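2-keto-3-deoxygluconate kinase (Thermotoga maritima, PDB 2AFB) probably uses ATP to phosphorylate 2-keto-3-deoxygluconate to its 6-phosphate, as a sugar acid kinase of the pfkB family in the ribokinase clan. Local coordinates at residues Y43-N49 / G327-V331; R96-F101 / V113-H119; L214-V218 / E239-Y244. All blocks are in the same frame, centred on the assembly; numbering follows the deposited sequence.

Contact 1 of 3, residues Y43-N49 / G327-V331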
loop_
_atom_site.group_PDB
_atom_site.type_symbol
_atom_site.label_atom_id
_atom_site.label_comp_id
_atom_site.label_asym_id
_atom_site.label_seq_id
_atom_site.Cartn_x
_atom_site.Cartn_y
_atom_site.Cartn_z
ATOM N N TYR A 43 2.345 15.092 10.614
ATOM C CA TYR A 43 2.128 15.981 11.737
ATOM C C TYR A 43 2.361 17.398 11.238
ATOM O O TYR A 43 3.345 17.652 10.558
ATOM C CB TYR A 43 3.040 15.596 12.934
ATOM C CG TYR A 43 2.713 14.216 13.460
ATOM C CD1 TYR A 43 3.302 13.094 12.918
ATOM C CD2 TYR A 43 1.791 14.036 14.496
ATOM C CE1 TYR A 43 2.947 11.829 13.355
ATOM C CE2 TYR A 43 1.458 12.803 14.944
ATOM C CZ TYR A 43 2.011 11.696 14.361
ATOM O OH TYR A 43 1.663 10.451 14.828
ATOM N N GLY A 44 1.471 18.327 11.557
ATOM C CA GLY A 44 1.760 19.728 11.236
ATOM C C GLY A 44 0.906 20.760 11.902
ATOM O O GLY A 44 0.041 20.428 12.686
ATOM N N GLY A 45 1.102 22.007 11.518
ATOM C CA GLY A 45 0.415 23.160 12.150
ATOM C C GLY A 45 1.154 24.409 11.703
ATOM O O GLY A 45 2.346 24.348 11.469
ATOM N N ALA A 46 0.461 25.545 11.626
ATOM C CA ALA A 46 0.983 26.788 10.994
ATOM C C ALA A 46 2.406 27.160 11.467
ATOM O O ALA A 46 3.359 27.217 10.665
ATOM C CB ALA A 46 0.014 27.953 11.261
ATOM N N GLU A 47 2.545 27.344 12.775
ATOM C CA GLU A 47 3.836 27.709 13.362
ATOM C C GLU A 47 4.842 26.563 13.401
ATOM O O GLU A 47 6.046 26.796 13.222
ATOM C CB GLU A 47 3.671 28.376 14.736
ATOM C CG GLU A 47 2.639 29.538 14.755
ATOM C CD GLU A 47 1.212 29.087 15.121
ATOM O OE1 GLU A 47 0.896 27.853 15.083
ATOM O OE2 GLU A 47 0.410 29.975 15.445
ATOM N N ALA A 48 4.377 25.319 13.486
ATOM C CA ALA A 48 5.296 24.184 13.357
ATOM C C ALA A 48 5.893 24.128 11.964
ATOM O O ALA A 48 7.069 23.854 11.811
ATOM C CB ALA A 48 4.661 22.830 13.735
ATOM N N ASN A 49 5.073 24.396 10.965
ATOM C CA ASN A 49 5.491 24.353 9.589
ATOM C C ASN A 49 6.571 25.433 9.304
ATOM O O ASN A 49 7.545 25.203 8.561
ATOM C CB ASN A 49 4.300 24.547 8.665
ATOM C CG ASN A 49 3.180 23.487 8.829
ATOM O OD1 ASN A 49 3.364 22.414 9.401
ATOM N ND2 ASN A 49 2.005 23.815 8.288
ATOM N N GLY A 327 2.289 16.573 2.444
ATOM C CA GLY A 327 2.449 16.907 3.849
ATOM C C GLY A 327 2.401 18.385 4.126
ATOM O O GLY A 327 2.021 19.178 3.261
ATOM N N ASP A 328 2.754 18.747 5.363
ATOM C CA ASP A 328 2.616 20.120 5.843
ATOM C C ASP A 328 3.979 20.863 5.808
ATOM O O ASP A 328 4.032 22.091 5.757
ATOM C CB ASP A 328 2.053 20.146 7.297
ATOM C CG ASP A 328 0.594 19.700 7.419
ATOM O OD1 ASP A 328 0.075 19.062 6.513
ATOM O OD2 ASP A 328 -0.053 19.977 8.465
ATOM N N PHE A 329 5.072 20.117 5.875
ATOM C CA PHE A 329 6.400 20.701 5.978
ATOM C C PHE A 329 7.041 20.708 4.576
ATOM O O PHE A 329 6.820 19.799 3.783
ATOM C CB PHE A 329 7.252 19.791 6.887
ATOM C CG PHE A 329 6.938 19.846 8.367
ATOM C CD1 PHE A 329 5.875 20.586 8.906
ATOM C CD2 PHE A 329 7.702 19.078 9.248
ATOM C CE1 PHE A 329 5.625 20.590 10.270
ATOM C CE2 PHE A 329 7.453 19.108 10.625
ATOM C CZ PHE A 329 6.435 19.882 11.130
ATOM N N VAL A 330 7.862 21.704 4.277
ATOM C CA VAL A 330 8.689 21.670 3.078
ATOM C C VAL A 330 9.812 20.649 3.266
ATOM O O VAL A 330 10.278 20.393 4.390
ATOM C CB VAL A 330 9.373 23.036 2.740
ATOM C CG1 VAL A 330 8.352 24.121 2.514
ATOM C CG2 VAL A 330 10.407 23.462 3.818
ATOM N N VAL A 331 10.211 20.048 2.158
ATOM C CA VAL A 331 11.483 19.350 2.033
ATOM C C VAL A 331 12.150 20.108 0.898
ATOM O O VAL A 331 11.790 19.901 -0.259
ATOM C CB VAL A 331 11.274 17.852 1.632
ATOM C CG1 VAL A 331 12.553 17.149 1.377
ATOM C CG2 VAL A 331 10.455 17.127 2.681
HETATM O O HOH W 1 4.186 17.355 7.668
HETATM O O HOH W 2 7.542 24.075 5.994
HETATM O O HOH W 3 -0.863 22.599 8.800
#
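Residues 43-49 hold the Gly-Gly pair of the pfkB fold, where an edge strand of the small lid sheet passes into helix 46-56, and loop 327-331 packs against this junction. Tyr-43, next to last in the strand, points its CA-to-CB bond away from the loop and packs on helix 71-82. Its carbonyl lies over one face of the Phe-329 ring (O to CE1 3.7 Å), and water 1 links Tyr-43 O to Asp-328 N, 3.0 Å from each. Gly-44 must be glycine: Asp-328 OD2 sits 3.3 Å from its CA, so a CB would collide with that oxygen. Gly-45 takes the N-cap position, and its N donates to Asn-49 OD1 (3.1 Å), tying the helix start to its first turn. Ala-48 is small enough to let the ring close in, its CB lying 4.2 Å from Phe-329 CE1. Asn-49 ND2 bonds Asp-292, the GAGD-motif aspartate that in relatives supplies the catalytic base, while the carboxylate of Asp-328 turns to Arg-24 and Tyr-100 on the lid strands. Water 3 joins Asn-49 ND2 (3.2 Å) to Asp-328 OD2 (2.8 Å), and Asn-49 OD1 meets the edge of the Phe-329 ring 3.0 Å from CE1.

Contact 2 of 3, residues R96-F101 / V113-H119; sequences RIGIYF and VVYDRAH
An antiparallel beta hairpin of the lid sheet is specified here: strands 99-101 and 113-116 run at 161° with axes 4.7 Å apart. Ile-99/Asp-116 and Phe-101/Val-114 are hydrogen-bonded pairs, and Tyr-100/Tyr-115 between them is non-hydrogen-bonded. The bonds are Ile-99 N to Asp-116 O 2.9 Å, Asp-116 N to Ile-99 O 2.8 Å, and Phe-101 N to Val-114 O and Val-114 N to Phe-101 O, both 3.0 Å. Asp-116 (chi1 t) ends its strand, its psi of 60° bending the chain out of extended form. Arg-96, extended before the strand, curls its guanidinium back (chi1 p, chi2 t, chi3 m), so that NH1 and NH2 each donate a hydrogen bond to Asp-116 O (both 3.0 Å), NH2 is 3.3 Å from Asp-116 OD2 in a salt bridge, and NH1 reaches Ala-118 O (3.0 Å, weak). Phe-101 (chi1 m) shares a face with Ile-99, Val-114 and Asp-116; its CB is 4.1 Å from Val-114 CB and its ring edge, at CE1, 4.3 Å from Asp-116 CB. Arg-96 and Asp-116 also form salt bridges with Asp-116 and Arg-96 of the third subunit. The charge pair thus serves twice, closing the hairpin's open end and joining two lids by reciprocal ion pairs.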
loop_
_atom_site.group_PDB
_atom_site.type_symbol
_atom_site.label_atom_id
_atom_site.label_comp_id
_atom_site.label_asym_id
_atom_site.label_seq_id
_atom_site.Cartn_x
_atom_site.Cartn_y
_atom_site.Cartn_z
ATOM N N ARG A 96 -4.574 14.597 25.273
ATOM C CA ARG A 96 -4.607 14.172 23.887
ATOM C C ARG A 96 -3.839 15.162 23.015
ATOM O O ARG A 96 -3.618 16.320 23.402
ATOM C CB ARG A 96 -6.044 14.085 23.349
ATOM C CG ARG A 96 -6.746 15.441 23.123
ATOM C CD ARG A 96 -8.241 15.266 22.880
ATOM N NE ARG A 96 -8.517 14.598 21.610
ATOM C CZ ARG A 96 -8.585 15.216 20.438
ATOM N NH1 ARG A 96 -8.437 16.541 20.336
ATOM N NH2 ARG A 96 -8.822 14.514 19.358
ATOM N N ILE A 97 -3.455 14.674 21.850
ATOM C CA ILE A 97 -3.026 15.499 20.726
ATOM C C ILE A 97 -4.213 15.879 19.878
ATOM O O ILE A 97 -5.170 15.133 19.756
ATOM C CB ILE A 97 -1.970 14.815 19.856
ATOM C CG1 ILE A 97 -1.170 15.859 19.057
ATOM C CG2 ILE A 97 -2.587 13.761 18.919
ATOM C CD1 ILE A 97 -0.046 15.278 18.152
ATOM N N GLY A 98 -4.187 17.088 19.359
ATOM C CA GLY A 98 -5.188 17.517 18.404
ATOM C C GLY A 98 -4.996 16.808 17.090
ATOM O O GLY A 98 -3.887 16.360 16.762
ATOM N N ILE A 99 -6.100 16.668 16.363
ATOM C CA ILE A 99 -6.130 15.961 15.113
ATOM C C ILE A 99 -6.899 16.754 14.065
ATOM O O ILE A 99 -7.896 17.404 14.380
ATOM C CB ILE A 99 -6.897 14.589 15.237
ATOM C CG1 ILE A 99 -6.292 13.732 16.337
ATOM C CG2 ILE A 99 -6.922 13.921 13.882
ATOM C CD1 ILE A 99 -7.078 12.413 16.596
ATOM N N TYR A 100 -6.482 16.649 12.806
ATOM C CA TYR A 100 -7.368 16.980 11.730
ATOM C C TYR A 100 -7.345 15.991 10.615
ATOM O O TYR A 100 -6.303 15.402 10.322
ATOM C CB TYR A 100 -7.155 18.394 11.212
ATOM C CG TYR A 100 -5.953 18.733 10.371
ATOM C CD1 TYR A 100 -4.673 18.819 10.925
ATOM C CD2 TYR A 100 -6.103 19.036 9.016
ATOM C CE1 TYR A 100 -3.576 19.220 10.153
ATOM C CE2 TYR A 100 -5.017 19.456 8.234
ATOM C CZ TYR A 100 -3.757 19.550 8.803
ATOM O OH TYR A 100 -2.671 19.925 8.019
ATOM N N PHE A 101 -8.535 15.797 10.039
ATOM C CA PHE A 101 -8.706 14.911 8.894
ATOM C C PHE A 101 -8.770 15.800 7.679
ATOM O O PHE A 101 -9.486 16.777 7.662
ATOM C CB PHE A 101 -9.988 14.122 8.990
ATOM C CG PHE A 101 -10.077 13.252 10.207
ATOM C CD1 PHE A 101 -10.383 13.790 11.415
ATOM C CD2 PHE A 101 -9.825 11.879 10.143
ATOM C CE1 PHE A 101 -10.460 13.000 12.559
ATOM C CE2 PHE A 101 -9.911 11.088 11.289
ATOM C CZ PHE A 101 -10.206 11.670 12.502
ATOM N N VAL A 113 -11.605 19.830 5.416
ATOM C CA VAL A 113 -10.995 19.558 6.698
ATOM C C VAL A 113 -12.118 19.275 7.696
ATOM O O VAL A 113 -13.070 20.014 7.788
ATOM C CB VAL A 113 -10.132 20.732 7.242
ATOM C CG1 VAL A 113 -9.409 20.283 8.536
ATOM C CG2 VAL A 113 -9.088 21.192 6.226
ATOM N N VAL A 114 -11.988 18.180 8.407
ATOM C CA VAL A 114 -12.723 17.949 9.612
ATOM C C VAL A 114 -11.760 18.105 10.810
ATOM O O VAL A 114 -10.897 17.283 11.016
ATOM C CB VAL A 114 -13.277 16.528 9.619
ATOM C CG1 VAL A 114 -14.038 16.276 10.875
ATOM C CG2 VAL A 114 -14.171 16.282 8.379
ATOM N N TYR A 115 -11.947 19.122 11.633
ATOM C CA TYR A 115 -11.101 19.296 12.817
ATOM C C TYR A 115 -11.555 18.461 14.019
ATOM O O TYR A 115 -12.752 18.357 14.306
ATOM C CB TYR A 115 -11.067 20.789 13.258
ATOM C CG TYR A 115 -10.285 21.623 12.296
ATOM C CD1 TYR A 115 -8.879 21.555 12.267
ATOM C CD2 TYR A 115 -10.930 22.401 11.345
ATOM C CE1 TYR A 115 -8.154 22.283 11.353
ATOM C CE2 TYR A 115 -10.208 23.128 10.407
ATOM C CZ TYR A 115 -8.822 23.078 10.429
ATOM O OH TYR A 115 -8.103 23.813 9.517
ATOM N N ASP A 116 -10.571 17.995 14.783
ATOM C CA ASP A 116 -10.782 17.294 16.063
ATOM C C ASP A 116 -9.652 17.680 17.027
ATOM O O ASP A 116 -8.817 16.854 17.416
ATOM C CB ASP A 116 -10.778 15.818 15.756
ATOM C CG ASP A 116 -11.249 14.967 16.920
ATOM O OD1 ASP A 116 -11.888 15.512 17.862
ATOM O OD2 ASP A 116 -10.937 13.758 16.889
ATOM N N ARG A 117 -9.576 18.989 17.301
ATOM C CA ARG A 117 -8.464 19.597 18.013
ATOM C C ARG A 117 -8.876 20.030 19.418
ATOM O O ARG A 117 -8.044 20.303 20.259
ATOM C CB ARG A 117 -7.874 20.765 17.189
ATOM C CG ARG A 117 -8.820 21.980 17.013
ATOM C CD ARG A 117 -8.325 23.051 15.987
ATOM N NE ARG A 117 -6.905 23.304 16.144
ATOM C CZ ARG A 117 -6.176 24.023 15.288
ATOM N NH1 ARG A 117 -6.776 24.606 14.237
ATOM N NH2 ARG A 117 -4.857 24.141 15.482
ATOM N N ALA A 118 -10.158 20.027 19.704
ATOM C CA ALA A 118 -10.609 20.519 21.003
ATOM C C ALA A 118 -10.069 19.682 22.151
ATOM O O ALA A 118 -9.894 18.494 22.044
ATOM C CB ALA A 118 -12.098 20.565 21.041
ATOM N N HIS A 119 -9.736 20.343 23.233
ATOM C CA HIS A 119 -9.290 19.696 24.466
ATOM C C HIS A 119 -7.911 19.072 24.328
ATOM O O HIS A 119 -7.531 18.256 25.145
ATOM C CB HIS A 119 -10.318 18.657 24.960
ATOM C CG HIS A 119 -11.724 19.154 24.960
ATOM N ND1 HIS A 119 -12.172 20.128 25.828
ATOM C CD2 HIS A 119 -12.793 18.801 24.202
ATOM C CE1 HIS A 119 -13.453 20.365 25.595
ATOM N NE2 HIS A 119 -13.856 19.567 24.619
#

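Contact 3 of 3, residues L214-V218 / E239-Y244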
loop_
_atom_site.group_PDB
_atom_site.type_symbol
_atom_site.label_atom_id
_atom_site.label_comp_id
_atom_site.label_asym_id
_atom_site.label_seq_id
_atom_site.Cartn_x
_atom_site.Cartn_y
_atom_site.Cartn_z
ATOM N N LEU A 214 -7.792 43.269 11.097
ATOM C CA LEU A 214 -7.330 44.611 11.310
ATOM C C LEU A 214 -8.388 45.640 10.951
ATOM O O LEU A 214 -8.240 46.807 11.290
ATOM C CB LEU A 214 -6.038 44.870 10.531
ATOM C CG LEU A 214 -4.786 44.087 10.942
ATOM C CD1 LEU A 214 -3.564 44.673 10.217
ATOM C CD2 LEU A 214 -4.548 44.074 12.447
ATOM N N GLY A 215 -9.453 45.209 10.279
ATOM C CA GLY A 215 -10.492 46.133 9.827
ATOM C C GLY A 215 -10.034 47.104 8.754
ATOM O O GLY A 215 -10.596 48.180 8.616
ATOM N N ILE A 216 -9.027 46.740 7.982
ATOM C CA ILE A 216 -8.568 47.619 6.928
ATOM C C ILE A 216 -8.840 47.011 5.562
ATOM O O ILE A 216 -8.641 45.812 5.356
ATOM C CB ILE A 216 -7.081 47.925 7.064
ATOM C CG1 ILE A 216 -6.834 48.699 8.366
ATOM C CG2 ILE A 216 -6.611 48.743 5.855
ATOM C CD1 ILE A 216 -5.353 48.942 8.708
ATOM N N SER A 217 -9.250 47.861 4.623
ATOM C CA SER A 217 -9.684 47.425 3.290
ATOM C C SER A 217 -9.519 48.507 2.212
ATOM O O SER A 217 -9.455 49.703 2.528
ATOM C CB SER A 217 -11.154 47.017 3.344
ATOM O OG SER A 217 -11.546 46.444 2.110
ATOM N N VAL A 218 -9.484 48.069 0.947
ATOM C CA VAL A 218 -9.379 48.956 -0.227
ATOM C C VAL A 218 -10.158 48.343 -1.403
ATOM O O VAL A 218 -10.312 47.123 -1.471
ATOM C CB VAL A 218 -7.877 49.157 -0.632
ATOM C CG1 VAL A 218 -7.733 49.694 -2.063
ATOM C CG2 VAL A 218 -7.163 50.075 0.359
ATOM N N GLU A 239 -1.205 51.595 4.289
ATOM C CA GLU A 239 -2.163 51.854 5.357
ATOM C C GLU A 239 -1.813 51.055 6.621
ATOM O O GLU A 239 -1.737 51.646 7.701
ATOM C CB GLU A 239 -3.609 51.593 4.892
ATOM C CG GLU A 239 -4.064 52.652 3.895
ATOM C CD GLU A 239 -5.575 52.622 3.530
ATOM O OE1 GLU A 239 -6.341 51.786 4.101
ATOM O OE2 GLU A 239 -5.980 53.477 2.671
ATOM N N VAL A 240 -1.575 49.739 6.507
ATOM C CA VAL A 240 -1.227 48.948 7.712
ATOM C C VAL A 240 0.107 49.420 8.285
ATOM O O VAL A 240 0.290 49.460 9.497
ATOM C CB VAL A 240 -1.212 47.388 7.497
ATOM C CG1 VAL A 240 -2.522 46.908 6.905
ATOM C CG2 VAL A 240 -0.071 46.948 6.619
ATOM N N THR A 241 1.024 49.829 7.406
ATOM C CA THR A 241 2.339 50.276 7.840
ATOM C C THR A 241 2.253 51.591 8.605
ATOM O O THR A 241 2.962 51.768 9.597
ATOM C CB THR A 241 3.322 50.380 6.638
ATOM O OG1 THR A 241 3.675 49.058 6.184
ATOM C CG2 THR A 241 4.575 51.092 7.046
ATOM N N ARG A 242 1.395 52.505 8.156
ATOM C CA ARG A 242 1.188 53.790 8.828
ATOM C C ARG A 242 0.504 53.698 10.178
ATOM O O ARG A 242 0.777 54.536 11.088
ATOM C CB ARG A 242 0.352 54.717 7.953
ATOM C CG ARG A 242 1.135 55.405 6.862
ATOM N N LYS A 243 -0.416 52.736 10.296
ATOM C CA LYS A 243 -1.124 52.490 11.552
ATOM C C LYS A 243 -0.228 51.767 12.554
ATOM O O LYS A 243 -0.225 52.144 13.708
ATOM C CB LYS A 243 -2.446 51.723 11.347
ATOM N N TYR A 244 0.545 50.753 12.133
ATOM C CA TYR A 244 1.217 49.885 13.101
ATOM C C TYR A 244 2.724 49.932 13.082
ATOM O O TYR A 244 3.366 49.276 13.914
ATOM C CB TYR A 244 0.733 48.430 12.946
ATOM C CG TYR A 244 -0.753 48.310 13.178
ATOM C CD1 TYR A 244 -1.269 48.338 14.466
ATOM C CD2 TYR A 244 -1.653 48.207 12.117
ATOM C CE1 TYR A 244 -2.630 48.242 14.700
ATOM C CE2 TYR A 244 -3.026 48.122 12.348
ATOM C CZ TYR A 244 -3.502 48.141 13.650
ATOM O OH TYR A 244 -4.838 48.073 13.929
HETATM O O HOH W 4 -6.477 48.593 11.896
#
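After helix 207-214 the chain turns back along helix 230-244, Gly-215 at positive phi leading it out between Leu-214 and Ile-216, and the loop 214-218 covers the last turns of that second helix by side-chain packing without a direct hydrogen bond. Glu-239 comes first, at the partly exposed margin, where its carboxylate OE1 rests against methyl groups, 3.5 Å from Ile-216 CG2 and 4.2 Å from Val-218 CG2; OE2 has a weak, long ion pair with Lys-235. One residue on, Val-240, whose CA-to-CB bond points sideways, still reaches both main hydrophobic residues of the loop: its CG1 touches Ile-216 CD1 at 3.9 Å and Leu-214 CD1 at 4.1 Å. Val-240 also packs on Ile-210 of helix 207-214 and Val-249 of strand 248-255, so the contact belongs to the helices flanking the large sheet of the ribokinase-like main domain. A further helical turn brings round Tyr-244, whose N bonds Val-240 O at 2.9 Å. Its CE2 lies 4.1 Å from Leu-214 CD1, and Ile-216 CD1 approaches the ring edge, 4.4 Å from the same CE2. Water 4, 2.7 Å from Tyr-244 OH, donates to Leu-214 O at 2.6 Å. Apolar packing therefore joins loop to helix, while tyrosine offers both a covering ring and a hydroxyl whose water satisfies a carbonyl.

In the fold
Contacts 1 and 2 meet on the four-stranded lid sheet, their centres 15 Å apart. Tyr-100 OH of contact 2 lies 2.7 Å from Asp-328 OD2 of contact 1, a probable hydrogen bond, and Tyr-43 CD2 packs 4.3 Å from Ile-97 CD1. The hairpin is thus tied to the Gly-Gly junction, which in turn bonds Asp-292 of the GAGD motif through Asn-49, consistent with a place at the cleft between lid and main domain. A nickel ion seen in the crystal lies about 5 Å from the Tyr-43 side chain; no catalytic role is implied. Contact 3 belongs to the main domain's helical layer, its centre 29 Å from that of contact 1 and 33 Å from that of contact 2, and touches neither.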